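Local coordinates for protein 4-hydroxy-tetrahydrodipicolinate synthase (Thermotoga maritima, PDB 1O5K) that probably catalyses the condensation of pyruvate with aspartate beta-semialdehyde to 4-hydroxy-tetrahydrodipicolinate, a step in the making of lysine, at residues A[73-78]-A[82-87]; A[51-56]-A[65-70]; A[205-210]-A[242-247]; A[13-18]-A[235-240]. All coordinates share one frame; numbering follows the deposited sequence. Where two conformers were deposited one is given.

In the fold
All four contacts belong to the parallel TIM barrel of one subunit and its helical surroundings. Contacts 1 and 2, centres 10 Å apart, sit at the two ends of helix 64-78 and pack it on neighbouring strands 84-87 and 49-52; G87 O accepts a bond from R67 NH2 at 2.8 Å between them. Contact 2 holds residues of the catalytic centre: T55 and T56 follow its strand, T56 OG1 bonds to the pyruvate-modified lysine at position 173, and T55 N does so weakly. Contacts 3 and 4, with centres also 10 Å apart, meet where L210 CD2 lies 3.7 Å from F237 CE2. Contacts 2 and 3, their centres 29 Å apart, lie on opposite sides of the chain's centre. The calcium ion belongs to contact 1.

Contact 1. Residues A[73-78]-A[82-87]; sequences RTLEIV and IPVIVG. With CA (calcium ion), chain C.
The last turns of helix 64-78 run back over strand 84-87 nearly antiparallel, at 167°, with the axes of the two short segments 9.6 Å apart. T74, L75 and V78 face I82 and V84, and no hydrogen bond crosses. V84 is the hub: its CG2 meets T74 CG2 at 3.8 Å, while L75 comes in from the flank and lays CD2 3.7 Å from V84 CB. V78 splits its branches, CG2 reaching loosely toward V84 and CG1, anti to the backbone N (chi1 169°), meeting I82. There V78 CG1 is 3.5 Å from I82 CG1 and only 3.2 Å from I82 O, a tight fit. T74 turns its methyl to the strand and its hydroxyl to Y35 OH and L70 O, which satisfies the polar end in a buried place. On the outer face of the helix, R73 NH1 makes a salt bridge to E76 OE2 (2.7 Å), in the guanidinium plane, while R73 NH2 pairs with E36; E76 O binds the calcium ion at 2.3 Å, alongside waters and D79. Strand 49-52, helix 64-78 and strand 84-87 form a beta-alpha-beta unit of the TIM barrel, here at its return from helix to strand.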
loop_
_atom_site.group_PDB
_atom_site.type_symbol
_atom_site.label_atom_id
_atom_site.label_comp_id
_atom_site.label_asym_id
_atom_site.label_seq_id
_atom_site.Cartn_x
_atom_site.Cartn_y
_atom_site.Cartn_z
ATOM N N ARG A 73 30.398 -1.172 -29.274
ATOM C CA ARG A 73 31.626 -1.335 -28.502
ATOM C C ARG A 73 31.539 -2.528 -27.527
ATOM O O ARG A 73 32.513 -3.215 -27.323
ATOM C CB ARG A 73 31.998 -0.066 -27.750
ATOM C CG ARG A 73 33.383 -0.109 -27.098
ATOM C CD ARG A 73 34.500 -0.383 -28.154
ATOM N NE ARG A 73 35.799 -0.736 -27.590
ATOM C CZ ARG A 73 36.768 -1.404 -28.254
ATOM N NH1 ARG A 73 36.588 -1.834 -29.501
ATOM N NH2 ARG A 73 37.930 -1.668 -27.665
ATOM N N THR A 74 30.363 -2.785 -26.946
ATOM C CA THR A 74 30.190 -3.912 -26.035
ATOM C C THR A 74 30.410 -5.214 -26.800
ATOM O O THR A 74 31.188 -6.089 -26.385
ATOM C CB THR A 74 28.794 -3.907 -25.447
ATOM O OG1 THR A 74 28.544 -2.626 -24.831
ATOM C CG2 THR A 74 28.707 -4.965 -24.348
ATOM N N LEU A 75 29.769 -5.311 -27.964
ATOM C CA LEU A 75 29.964 -6.523 -28.814
ATOM C C LEU A 75 31.424 -6.739 -29.193
ATOM O O LEU A 75 31.903 -7.884 -29.205
ATOM C CB LEU A 75 29.034 -6.488 -30.013
ATOM C CG LEU A 75 27.550 -6.588 -29.737
ATOM C CD1 LEU A 75 26.766 -5.963 -30.896
ATOM C CD2 LEU A 75 27.131 -8.064 -29.494
ATOM N N GLU A 76 32.133 -5.664 -29.518
ATOM C CA GLU A 76 33.561 -5.706 -29.831
ATOM C C GLU A 76 34.423 -6.217 -28.677
ATOM O O GLU A 76 35.237 -7.109 -28.859
ATOM C CB GLU A 76 34.065 -4.325 -30.250
ATOM C CG GLU A 76 33.552 -3.937 -31.624
ATOM C CD GLU A 76 33.853 -2.492 -31.995
ATOM O OE1 GLU A 76 33.477 -2.088 -33.122
ATOM O OE2 GLU A 76 34.447 -1.770 -31.179
ATOM N N ILE A 77 34.225 -5.687 -27.476
ATOM C CA ILE A 77 35.018 -6.157 -26.319
ATOM C C ILE A 77 34.757 -7.607 -25.897
ATOM O O ILE A 77 35.670 -8.343 -25.564
ATOM C CB ILE A 77 34.754 -5.264 -25.105
ATOM C CG1 ILE A 77 35.217 -3.854 -25.387
ATOM C CG2 ILE A 77 35.495 -5.831 -23.876
ATOM C CD1 ILE A 77 34.585 -2.864 -24.412
ATOM N N VAL A 78 33.507 -8.016 -25.933
ATOM C CA VAL A 78 33.076 -9.342 -25.440
ATOM C C VAL A 78 33.486 -10.480 -26.351
ATOM O O VAL A 78 33.581 -11.669 -25.912
ATOM C CB VAL A 78 31.530 -9.324 -25.195
ATOM C CG1 VAL A 78 30.953 -10.690 -24.939
ATOM C CG2 VAL A 78 31.168 -8.375 -23.985
ATOM N N ILE A 82 30.024 -14.009 -24.164
ATOM C CA ILE A 82 28.709 -14.058 -23.511
ATOM C C ILE A 82 27.763 -13.215 -24.310
ATOM O O ILE A 82 28.215 -12.358 -25.075
ATOM C CB ILE A 82 28.813 -13.513 -22.093
ATOM C CG1 ILE A 82 29.325 -12.078 -22.108
ATOM C CG2 ILE A 82 29.787 -14.371 -21.271
ATOM C CD1 ILE A 82 29.411 -11.440 -20.721
ATOM N N PRO A 83 26.452 -13.436 -24.177
ATOM C CA PRO A 83 25.507 -12.628 -24.946
ATOM C C PRO A 83 25.418 -11.212 -24.481
ATOM O O PRO A 83 25.591 -10.916 -23.240
ATOM C CB PRO A 83 24.176 -13.310 -24.719
ATOM C CG PRO A 83 24.333 -14.079 -23.569
ATOM C CD PRO A 83 25.768 -14.500 -23.435
ATOM N N VAL A 84 25.111 -10.331 -25.443
ATOM C CA VAL A 84 24.891 -8.917 -25.174
ATOM C C VAL A 84 23.431 -8.656 -25.493
ATOM O O VAL A 84 22.978 -8.828 -26.624
ATOM C CB VAL A 84 25.844 -8.012 -26.025
ATOM C CG1 VAL A 84 25.510 -6.497 -25.909
ATOM C CG2 VAL A 84 27.300 -8.254 -25.607
ATOM N N ILE A 85 22.712 -8.296 -24.462
ATOM C CA ILE A 85 21.291 -8.082 -24.481
ATOM C C ILE A 85 21.056 -6.567 -24.300
ATOM O O ILE A 85 21.534 -5.990 -23.346
ATOM C CB ILE A 85 20.637 -8.881 -23.359
ATOM C CG1 ILE A 85 20.891 -10.375 -23.548
ATOM C CG2 ILE A 85 19.126 -8.590 -23.322
ATOM C CD1 ILE A 85 20.379 -11.235 -22.450
ATOM N N VAL A 86 20.320 -5.963 -25.223
ATOM C CA VAL A 86 20.164 -4.517 -25.309
ATOM C C VAL A 86 18.751 -4.119 -24.881
ATOM O O VAL A 86 17.761 -4.676 -25.379
ATOM C CB VAL A 86 20.407 -4.047 -26.717
ATOM C CG1 VAL A 86 20.150 -2.539 -26.854
ATOM C CG2 VAL A 86 21.825 -4.444 -27.155
ATOM N N GLY A 87 18.663 -3.219 -23.923
ATOM C CA GLY A 87 17.402 -2.592 -23.586
ATOM C C GLY A 87 16.820 -1.828 -24.779
ATOM O O GLY A 87 17.504 -1.043 -25.382
HETATM CA CA CA C . 36.896 -7.708 -30.373
HETATM O O HOH W 1 34.935 -8.923 -32.035
HETATM O O HOH W 2 38.563 -7.947 -28.749
HETATM O O HOH W 3 37.985 -5.763 -29.664
#

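Contact 2. Residues A[51-56]-A[65-70]; sequences IVLGTT and DEREKL
Strand 49-52 ends beside helix 64-78, with the CA atoms of L53 and R67 7.5 Å apart and those of V52 and L70 8.0 Å apart. L53 has left-handed backbone angles, the point where the chain quits the strand, yet its CB still heads for the helix. Its two methyls divide the work: CD2 touches L70 CD2 at 3.8 Å, and CD1 lies against the CB and CG of R67, 3.8 Å from CG. The same CD1 sits over one face of the R67 guanidinium, 4.0 Å above its plane and toward the rim. L70 CD2 also meets V52 CG1 at 3.8 Å, because L70 CG stands opposite its own backbone N (chi1 -174°), which sends CD2 to the strand. R67 bends at chi3 (57°), which brings its guanidinium round past L53 toward the strand ends. There water 4, in the guanidinium plane, accepts from R67 NH1 and donates to L53 O, 3.1 Å from each. Beyond L53 come T55 and T56, predicted for proton relay and pyruvate binding; T55 OG1 has a weak bond to Y118 OH of the second subunit. The contact thus joins an apolar seam to a polar end: one arginine reaches G87 O of strand 84-87 directly through NH2 and L53 O, just past strand 49-52, through water, and probably helps to fix the backbone leading to the active-site threonines.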
loop_
_atom_site.group_PDB
_atom_site.type_symbol
_atom_site.label_atom_id
_atom_site.label_comp_id
_atom_site.label_asym_id
_atom_site.label_seq_id
_atom_site.Cartn_x
_atom_site.Cartn_y
_atom_site.Cartn_z
ATOM N N ILE A 51 23.616 -6.921 -19.954
ATOM C CA ILE A 51 22.444 -6.162 -20.318
ATOM C C ILE A 51 22.880 -4.700 -20.396
ATOM O O ILE A 51 23.266 -4.081 -19.389
ATOM C CB ILE A 51 21.273 -6.358 -19.348
ATOM C CG1 ILE A 51 20.614 -7.747 -19.569
ATOM C CG2 ILE A 51 20.257 -5.282 -19.559
ATOM C CD1 ILE A 51 21.482 -8.913 -19.154
ATOM N N VAL A 52 22.853 -4.174 -21.611
ATOM C CA VAL A 52 23.301 -2.810 -21.895
ATOM C C VAL A 52 22.056 -1.936 -22.133
ATOM O O VAL A 52 21.090 -2.372 -22.781
ATOM C CB VAL A 52 24.191 -2.841 -23.159
ATOM C CG1 VAL A 52 24.577 -1.458 -23.603
ATOM C CG2 VAL A 52 25.490 -3.647 -22.888
ATOM N N LEU A 53 22.077 -0.691 -21.654
ATOM C CA LEU A 53 20.970 0.240 -21.846
ATOM C C LEU A 53 19.644 -0.210 -21.217
ATOM O O LEU A 53 18.591 0.006 -21.768
ATOM C CB LEU A 53 20.793 0.603 -23.336
ATOM C CG LEU A 53 22.030 1.339 -23.862
ATOM C CD1 LEU A 53 22.052 1.241 -25.384
ATOM C CD2 LEU A 53 22.093 2.791 -23.412
ATOM N N GLY A 54 19.734 -0.807 -20.044
ATOM C CA GLY A 54 18.568 -0.963 -19.164
ATOM C C GLY A 54 18.535 0.328 -18.351
ATOM O O GLY A 54 19.272 1.306 -18.626
ATOM N N THR A 55 17.686 0.308 -17.332
ATOM C CA THR A 55 17.529 1.423 -16.393
ATOM C C THR A 55 18.823 1.773 -15.752
ATOM O O THR A 55 19.155 2.946 -15.553
ATOM C CB THR A 55 16.524 1.034 -15.236
ATOM O OG1 THR A 55 15.655 -0.039 -15.648
ATOM C CG2 THR A 55 15.562 2.141 -15.055
ATOM N N THR A 56 19.554 0.740 -15.359
ATOM C CA THR A 56 20.860 0.927 -14.701
ATOM C C THR A 56 21.856 1.630 -15.620
ATOM O O THR A 56 22.749 2.277 -15.163
ATOM C CB THR A 56 21.420 -0.417 -14.247
ATOM O OG1 THR A 56 20.472 -1.075 -13.396
ATOM C CG2 THR A 56 22.689 -0.268 -13.373
ATOM N N ASP A 65 22.461 7.866 -31.369
ATOM C CA ASP A 65 23.822 7.693 -31.849
ATOM C C ASP A 65 24.728 7.112 -30.749
ATOM O O ASP A 65 25.529 6.223 -30.983
ATOM C CB ASP A 65 24.355 8.999 -32.418
ATOM C CG ASP A 65 23.687 9.355 -33.775
ATOM O OD1 ASP A 65 23.598 8.435 -34.649
ATOM O OD2 ASP A 65 23.223 10.506 -34.051
ATOM N N GLU A 66 24.534 7.562 -29.521
ATOM C CA GLU A 66 25.243 6.996 -28.373
ATOM C C GLU A 66 24.955 5.514 -28.108
ATOM O O GLU A 66 25.857 4.745 -27.751
ATOM C CB GLU A 66 24.905 7.831 -27.116
ATOM C CG GLU A 66 25.597 9.158 -27.145
ATOM C CD GLU A 66 25.090 10.108 -26.083
ATOM O OE1 GLU A 66 23.934 9.946 -25.632
ATOM O OE2 GLU A 66 25.864 11.016 -25.706
ATOM N N ARG A 67 23.699 5.125 -28.278
ATOM C CA ARG A 67 23.291 3.743 -28.105
ATOM C C ARG A 67 24.057 2.886 -29.121
ATOM O O ARG A 67 24.579 1.819 -28.770
ATOM C CB ARG A 67 21.811 3.587 -28.399
ATOM C CG ARG A 67 20.906 4.235 -27.432
ATOM C CD ARG A 67 19.419 4.159 -27.870
ATOM N NE ARG A 67 18.958 2.787 -28.074
ATOM C CZ ARG A 67 18.408 2.014 -27.126
ATOM N NH1 ARG A 67 18.219 2.454 -25.887
ATOM N NH2 ARG A 67 18.047 0.784 -27.423
ATOM N N GLU A 68 24.115 3.347 -30.374
ATOM C CA GLU A 68 24.799 2.569 -31.404
ATOM C C GLU A 68 26.258 2.351 -31.003
ATOM O O GLU A 68 26.767 1.234 -31.059
ATOM C CB GLU A 68 24.702 3.245 -32.775
ATOM C CG GLU A 68 25.668 2.600 -33.748
ATOM C CD GLU A 68 25.444 2.994 -35.182
ATOM O OE1 GLU A 68 26.379 2.733 -35.970
ATOM O OE2 GLU A 68 24.353 3.536 -35.501
ATOM N N LYS A 69 26.914 3.411 -30.538
ATOM C CA LYS A 69 28.315 3.327 -30.167
ATOM C C LYS A 69 28.545 2.399 -28.984
ATOM O O LYS A 69 29.486 1.622 -28.985
ATOM C CB LYS A 69 28.854 4.712 -29.790
ATOM C CG LYS A 69 29.020 5.620 -30.957
ATOM C CD LYS A 69 29.460 6.988 -30.494
ATOM C CE LYS A 69 29.889 7.868 -31.689
ATOM N NZ LYS A 69 30.689 9.047 -31.213
ATOM N N LEU A 70 27.670 2.479 -27.992
ATOM C CA LEU A 70 27.800 1.701 -26.787
ATOM C C LEU A 70 27.524 0.233 -27.114
ATOM O O LEU A 70 28.248 -0.638 -26.653
ATOM C CB LEU A 70 26.834 2.225 -25.724
ATOM C CG LEU A 70 26.928 1.620 -24.316
ATOM C CD1 LEU A 70 28.236 1.995 -23.649
ATOM C CD2 LEU A 70 25.801 2.099 -23.454
HETATM O O HOH W 4 16.490 1.023 -23.773
#

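Contact 3. Residues A[205-210]-A[242-247]; sequences RTFYLL and EKSREV
F207, near the start of helix 206-212, drives its ring against the backbone and side chain of R245 on helix 241-257; their CA atoms are 6.6 Å apart. Its CG points opposite the amide nitrogen (chi1 176°), and the benzyl group stretches straight across to the other helix. R245 CA stands 3.7 Å above one face of the ring, toward the rim, and F207 CZ touches R245 CB at 3.6 Å. R245 is itself extended from CA to CD: its CG lies 4.0 Å from F207 CZ, and its CD follows alongside F207 CZ and CE2. The chain then kinks between CG and CD (chi3 61°) and takes the guanidinium away from F207, its plane turned 72° from the ring. Its NH1 ends on C211 O of the third subunit, so aliphatic stem and charged head serve different partners. S244 meets the ring differently: OG lies near the ring plane at the edge, 3.6 Å from F207 CD1, and its hydrogen bond goes to L232 O of helix 226-237. On the same helix as F207, the Y208 ring presents a face to F207 CD2, which lies over its centre, 3.6 Å above the plane. With an alanine in place of F207, the R245 stem and the Y208 ring face would probably lose their common neighbour, and R245 would be freer to swing from its intersubunit bond. The contact ties a helix packed round the barrel to the first helix after 226-237, part of the C-terminal helical region of this family, at an edge where another subunit of the homotetramer also packs.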
loop_
_atom_site.group_PDB
_atom_site.type_symbol
_atom_site.label_atom_id
_atom_site.label_comp_id
_atom_site.label_asym_id
_atom_site.label_seq_id
_atom_site.Cartn_x
_atom_site.Cartn_y
_atom_site.Cartn_z
ATOM N N ARG A 205 16.223 -10.454 -4.306
ATOM C CA ARG A 205 15.244 -11.583 -4.499
ATOM C C ARG A 205 15.860 -12.787 -5.235
ATOM O O ARG A 205 15.209 -13.808 -5.378
ATOM C CB ARG A 205 14.029 -11.110 -5.280
ATOM C CG ARG A 205 13.215 -10.026 -4.551
ATOM C CD ARG A 205 12.455 -10.545 -3.390
ATOM N NE ARG A 205 11.608 -9.576 -2.714
ATOM C CZ ARG A 205 12.017 -8.705 -1.800
ATOM N NH1 ARG A 205 13.320 -8.589 -1.459
ATOM N NH2 ARG A 205 11.108 -7.950 -1.205
ATOM N N THR A 206 17.118 -12.682 -5.671
ATOM C CA THR A 206 17.755 -13.755 -6.483
ATOM C C THR A 206 17.694 -15.114 -5.789
ATOM O O THR A 206 17.275 -16.113 -6.384
ATOM C CB THR A 206 19.192 -13.415 -6.789
ATOM O OG1 THR A 206 19.251 -12.146 -7.445
ATOM C CG2 THR A 206 19.782 -14.467 -7.759
ATOM N N PHE A 207 18.149 -15.175 -4.541
ATOM C CA PHE A 207 18.130 -16.407 -3.777
ATOM C C PHE A 207 16.743 -17.080 -3.790
ATOM O O PHE A 207 16.596 -18.257 -4.115
ATOM C CB PHE A 207 18.619 -16.196 -2.329
ATOM C CG PHE A 207 18.524 -17.425 -1.484
ATOM C CD1 PHE A 207 19.347 -18.514 -1.730
ATOM C CD2 PHE A 207 17.546 -17.534 -0.462
ATOM C CE1 PHE A 207 19.267 -19.664 -0.980
ATOM C CE2 PHE A 207 17.427 -18.720 0.266
ATOM C CZ PHE A 207 18.286 -19.775 -0.005
ATOM N N TYR A 208 15.729 -16.298 -3.487
ATOM C CA TYR A 208 14.392 -16.831 -3.379
ATOM C C TYR A 208 13.818 -17.181 -4.765
ATOM O O TYR A 208 13.089 -18.164 -4.891
ATOM C CB TYR A 208 13.487 -15.923 -2.554
ATOM C CG TYR A 208 13.914 -15.868 -1.127
ATOM C CD1 TYR A 208 13.754 -16.958 -0.286
ATOM C CD2 TYR A 208 14.592 -14.730 -0.625
ATOM C CE1 TYR A 208 14.224 -16.939 1.007
ATOM C CE2 TYR A 208 15.054 -14.711 0.704
ATOM C CZ TYR A 208 14.880 -15.793 1.495
ATOM O OH TYR A 208 15.341 -15.791 2.805
ATOM N N LEU A 209 14.173 -16.406 -5.779
ATOM C CA LEU A 209 13.807 -16.739 -7.135
ATOM C C LEU A 209 14.472 -18.005 -7.620
ATOM O O LEU A 209 13.810 -18.804 -8.279
ATOM C CB LEU A 209 14.066 -15.570 -8.078
ATOM C CG LEU A 209 13.659 -15.860 -9.502
ATOM C CD1 LEU A 209 12.917 -14.585 -9.989
ATOM C CD2 LEU A 209 14.901 -16.210 -10.290
ATOM N N LEU A 210 15.746 -18.237 -7.264
ATOM C CA LEU A 210 16.352 -19.549 -7.521
ATOM C C LEU A 210 15.562 -20.683 -6.847
ATOM O O LEU A 210 15.292 -21.709 -7.470
ATOM C CB LEU A 210 17.844 -19.555 -7.082
ATOM C CG LEU A 210 18.713 -18.614 -7.965
ATOM C CD1 LEU A 210 20.020 -18.396 -7.309
ATOM C CD2 LEU A 210 18.898 -19.246 -9.371
ATOM N N GLU A 242 22.416 -23.929 1.243
ATOM C CA GLU A 242 22.839 -23.157 2.427
ATOM C C GLU A 242 24.021 -22.278 2.104
ATOM O O GLU A 242 24.058 -21.169 2.580
ATOM C CB GLU A 242 23.130 -24.085 3.595
ATOM C CG GLU A 242 21.863 -24.792 4.129
ATOM C CD GLU A 242 21.411 -26.026 3.351
ATOM O OE1 GLU A 242 20.240 -26.478 3.608
ATOM O OE2 GLU A 242 22.211 -26.574 2.512
ATOM N N LYS A 243 24.930 -22.706 1.225
ATOM C CA LYS A 243 26.059 -21.842 0.850
ATOM C C LYS A 243 25.582 -20.692 -0.011
ATOM O O LYS A 243 26.061 -19.550 0.143
ATOM C CB LYS A 243 27.149 -22.613 0.108
ATOM C CG LYS A 243 27.811 -23.714 0.909
ATOM C CD LYS A 243 29.030 -24.271 0.156
ATOM C CE LYS A 243 29.764 -25.281 0.989
ATOM N NZ LYS A 243 30.864 -25.963 0.218
ATOM N N SER A 244 24.628 -20.952 -0.904
ATOM C CA SER A 244 24.013 -19.871 -1.692
ATOM C C SER A 244 23.367 -18.831 -0.756
ATOM O O SER A 244 23.571 -17.625 -0.920
ATOM C CB SER A 244 22.987 -20.413 -2.700
ATOM O OG SER A 244 22.387 -19.407 -3.502
ATOM N N ARG A 245 22.623 -19.313 0.238
ATOM C CA ARG A 245 21.949 -18.426 1.173
ATOM C C ARG A 245 22.976 -17.575 1.949
ATOM O O ARG A 245 22.744 -16.374 2.206
ATOM C CB ARG A 245 21.124 -19.241 2.161
ATOM C CG ARG A 245 20.293 -18.334 3.121
ATOM C CD ARG A 245 19.300 -19.156 3.935
ATOM N NE ARG A 245 20.006 -20.110 4.743
ATOM C CZ ARG A 245 19.641 -21.368 5.004
ATOM N NH1 ARG A 245 18.545 -21.915 4.497
ATOM N NH2 ARG A 245 20.416 -22.110 5.747
ATOM N N GLU A 246 24.097 -18.187 2.322
ATOM C CA GLU A 246 25.158 -17.451 3.025
ATOM C C GLU A 246 25.752 -16.325 2.162
ATOM O O GLU A 246 26.069 -15.237 2.673
ATOM C CB GLU A 246 26.301 -18.373 3.444
ATOM C CG GLU A 246 25.989 -19.268 4.621
ATOM N N VAL A 247 25.949 -16.575 0.873
ATOM C CA VAL A 247 26.414 -15.493 -0.019
ATOM C C VAL A 247 25.387 -14.376 -0.043
ATOM O O VAL A 247 25.699 -13.196 0.015
ATOM C CB VAL A 247 26.671 -15.979 -1.477
ATOM C CG1 VAL A 247 27.061 -14.802 -2.348
ATOM C CG2 VAL A 247 27.727 -17.073 -1.509
#

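Contact 4. Residues A[13-18]-A[235-240]; sequences MFRGVG and EYFSGN
R15, G16 and F237 join the start of the TIM barrel's strand 16-20 to the end of helix 226-237, which follows the neighbouring strand 216-219, so parts far apart in sequence are brought together. F237 reaches out from the last helical turn and R15 lays its guanidinium across the ring. The two planes are inclined by 39°, not parallel: F237 CE2 lies 3.1 Å above the guanidinium plane, near its rim, and R15 NH2 comes within 3.3 Å of F237 CE2. R15 NH1 stands over the ring face farther along, 3.7 Å above its plane and toward the rim. R15 folds back at its third torsion (88°), which sets its head over the ring, while R15 NE forms a salt bridge with D215, which helps to hold the head in place. Just past F237 the helix stops in a Schellman motif, with G239 at positive phi and its N bonded to Y236 O; N240 N returns to E235 O, and N240 ND2 to E235 OE1. L210 of helix 206-212 also packs on F237. A serine in place of F237 would probably leave the R15 guanidinium without the ring it leans on and open a gap beside L210. G16 contributes backbone alone, and its backbone angles themselves call for glycine, since a CB would jam against R15 O. Its amide approaches F237 from the edge, near the ring plane, G16 N being 3.8 Å from F237 CE1.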
loop_
_atom_site.group_PDB
_atom_site.type_symbol
_atom_site.label_atom_id
_atom_site.label_comp_id
_atom_site.label_asym_id
_atom_site.label_seq_id
_atom_site.Cartn_x
_atom_site.Cartn_y
_atom_site.Cartn_z
ATOM N N MET A 13 19.632 -17.656 -23.805
ATOM C CA MET A 13 20.446 -16.481 -23.438
ATOM C C MET A 13 21.519 -16.899 -22.419
ATOM O O MET A 13 22.706 -17.046 -22.759
ATOM C CB MET A 13 19.615 -15.307 -22.875
ATOM C CG MET A 13 18.520 -14.713 -23.786
ATOM S SD MET A 13 19.273 -13.925 -25.234
ATOM C CE MET A 13 17.835 -13.252 -26.019
ATOM N N PHE A 14 21.094 -17.169 -21.189
ATOM C CA PHE A 14 22.032 -17.465 -20.139
ATOM C C PHE A 14 21.351 -17.938 -18.878
ATOM O O PHE A 14 20.146 -17.716 -18.698
ATOM C CB PHE A 14 22.875 -16.222 -19.813
ATOM C CG PHE A 14 22.125 -15.175 -19.005
ATOM C CD1 PHE A 14 22.255 -15.106 -17.619
ATOM C CD2 PHE A 14 21.291 -14.266 -19.629
ATOM C CE1 PHE A 14 21.573 -14.151 -16.877
ATOM C CE2 PHE A 14 20.580 -13.344 -18.915
ATOM C CZ PHE A 14 20.702 -13.260 -17.519
ATOM N N ARG A 15 22.121 -18.624 -18.031
ATOM C CA ARG A 15 21.722 -18.889 -16.651
ATOM C C ARG A 15 22.796 -18.317 -15.758
ATOM O O ARG A 15 23.979 -18.265 -16.138
ATOM C CB ARG A 15 21.585 -20.380 -16.363
ATOM C CG ARG A 15 20.415 -21.007 -17.103
ATOM C CD ARG A 15 20.102 -22.388 -16.609
ATOM N NE ARG A 15 19.167 -22.365 -15.491
ATOM C CZ ARG A 15 19.193 -23.203 -14.453
ATOM N NH1 ARG A 15 20.140 -24.136 -14.339
ATOM N NH2 ARG A 15 18.274 -23.095 -13.507
ATOM N N GLY A 16 22.387 -17.883 -14.569
ATOM C CA GLY A 16 23.307 -17.245 -13.659
ATOM C C GLY A 16 23.136 -15.748 -13.713
ATOM O O GLY A 16 22.014 -15.276 -13.641
ATOM N N VAL A 17 24.255 -15.015 -13.863
ATOM C CA VAL A 17 24.266 -13.563 -13.648
ATOM C C VAL A 17 24.475 -12.837 -14.969
ATOM O O VAL A 17 25.443 -13.133 -15.697
ATOM C CB VAL A 17 25.390 -13.140 -12.698
ATOM C CG1 VAL A 17 25.381 -11.613 -12.550
ATOM C CG2 VAL A 17 25.199 -13.812 -11.372
ATOM N N GLY A 18 23.546 -11.940 -15.271
ATOM C CA GLY A 18 23.635 -10.992 -16.360
ATOM C C GLY A 18 23.717 -9.611 -15.745
ATOM O O GLY A 18 22.830 -9.215 -15.011
ATOM N N GLU A 235 26.602 -21.635 -6.486
ATOM C CA GLU A 235 26.380 -22.491 -5.354
ATOM C C GLU A 235 24.978 -23.110 -5.368
ATOM O O GLU A 235 24.809 -24.295 -5.037
ATOM C CB GLU A 235 26.633 -21.737 -4.042
ATOM C CG GLU A 235 28.077 -21.416 -3.767
ATOM C CD GLU A 235 28.909 -22.620 -3.365
ATOM O OE1 GLU A 235 28.404 -23.765 -3.367
ATOM O OE2 GLU A 235 30.092 -22.434 -3.063
ATOM N N TYR A 236 23.977 -22.336 -5.784
ATOM C CA TYR A 236 22.618 -22.844 -5.818
ATOM C C TYR A 236 22.532 -23.957 -6.859
ATOM O O TYR A 236 22.049 -25.051 -6.575
ATOM C CB TYR A 236 21.581 -21.741 -6.137
ATOM C CG TYR A 236 20.186 -22.273 -6.067
ATOM C CD1 TYR A 236 19.487 -22.277 -4.872
ATOM C CD2 TYR A 236 19.626 -22.944 -7.141
ATOM C CE1 TYR A 236 18.217 -22.812 -4.796
ATOM C CE2 TYR A 236 18.376 -23.511 -7.056
ATOM C CZ TYR A 236 17.684 -23.458 -5.886
ATOM O OH TYR A 236 16.467 -24.074 -5.806
ATOM N N PHE A 237 22.987 -23.653 -8.050
ATOM C CA PHE A 237 22.959 -24.621 -9.162
ATOM C C PHE A 237 23.726 -25.900 -8.860
ATOM O O PHE A 237 23.396 -26.955 -9.390
ATOM C CB PHE A 237 23.489 -23.958 -10.412
ATOM C CG PHE A 237 22.613 -22.832 -10.961
ATOM C CD1 PHE A 237 23.193 -21.757 -11.618
ATOM C CD2 PHE A 237 21.235 -22.889 -10.881
ATOM C CE1 PHE A 237 22.410 -20.748 -12.148
ATOM C CE2 PHE A 237 20.450 -21.868 -11.423
ATOM C CZ PHE A 237 21.041 -20.825 -12.054
ATOM N N SER A 238 24.747 -25.804 -8.012
ATOM C CA SER A 238 25.540 -26.956 -7.624
ATOM C C SER A 238 24.873 -27.796 -6.531
ATOM O O SER A 238 25.396 -28.838 -6.143
ATOM C CB SER A 238 26.923 -26.480 -7.180
ATOM O OG SER A 238 27.633 -25.932 -8.285
ATOM N N GLY A 239 23.713 -27.357 -6.050
ATOM C CA GLY A 239 22.991 -28.032 -4.981
ATOM C C GLY A 239 23.297 -27.570 -3.561
ATOM O O GLY A 239 22.816 -28.164 -2.612
ATOM N N ASN A 240 24.094 -26.521 -3.386
ATOM C CA ASN A 240 24.484 -26.077 -2.057
ATOM C C ASN A 240 23.604 -24.884 -1.635
ATOM O O ASN A 240 24.040 -23.743 -1.654
ATOM C CB ASN A 240 25.960 -25.731 -2.037
ATOM C CG ASN A 240 26.815 -26.913 -2.506
ATOM O OD1 ASN A 240 26.604 -28.031 -2.068
ATOM N ND2 ASN A 240 27.702 -26.678 -3.449
#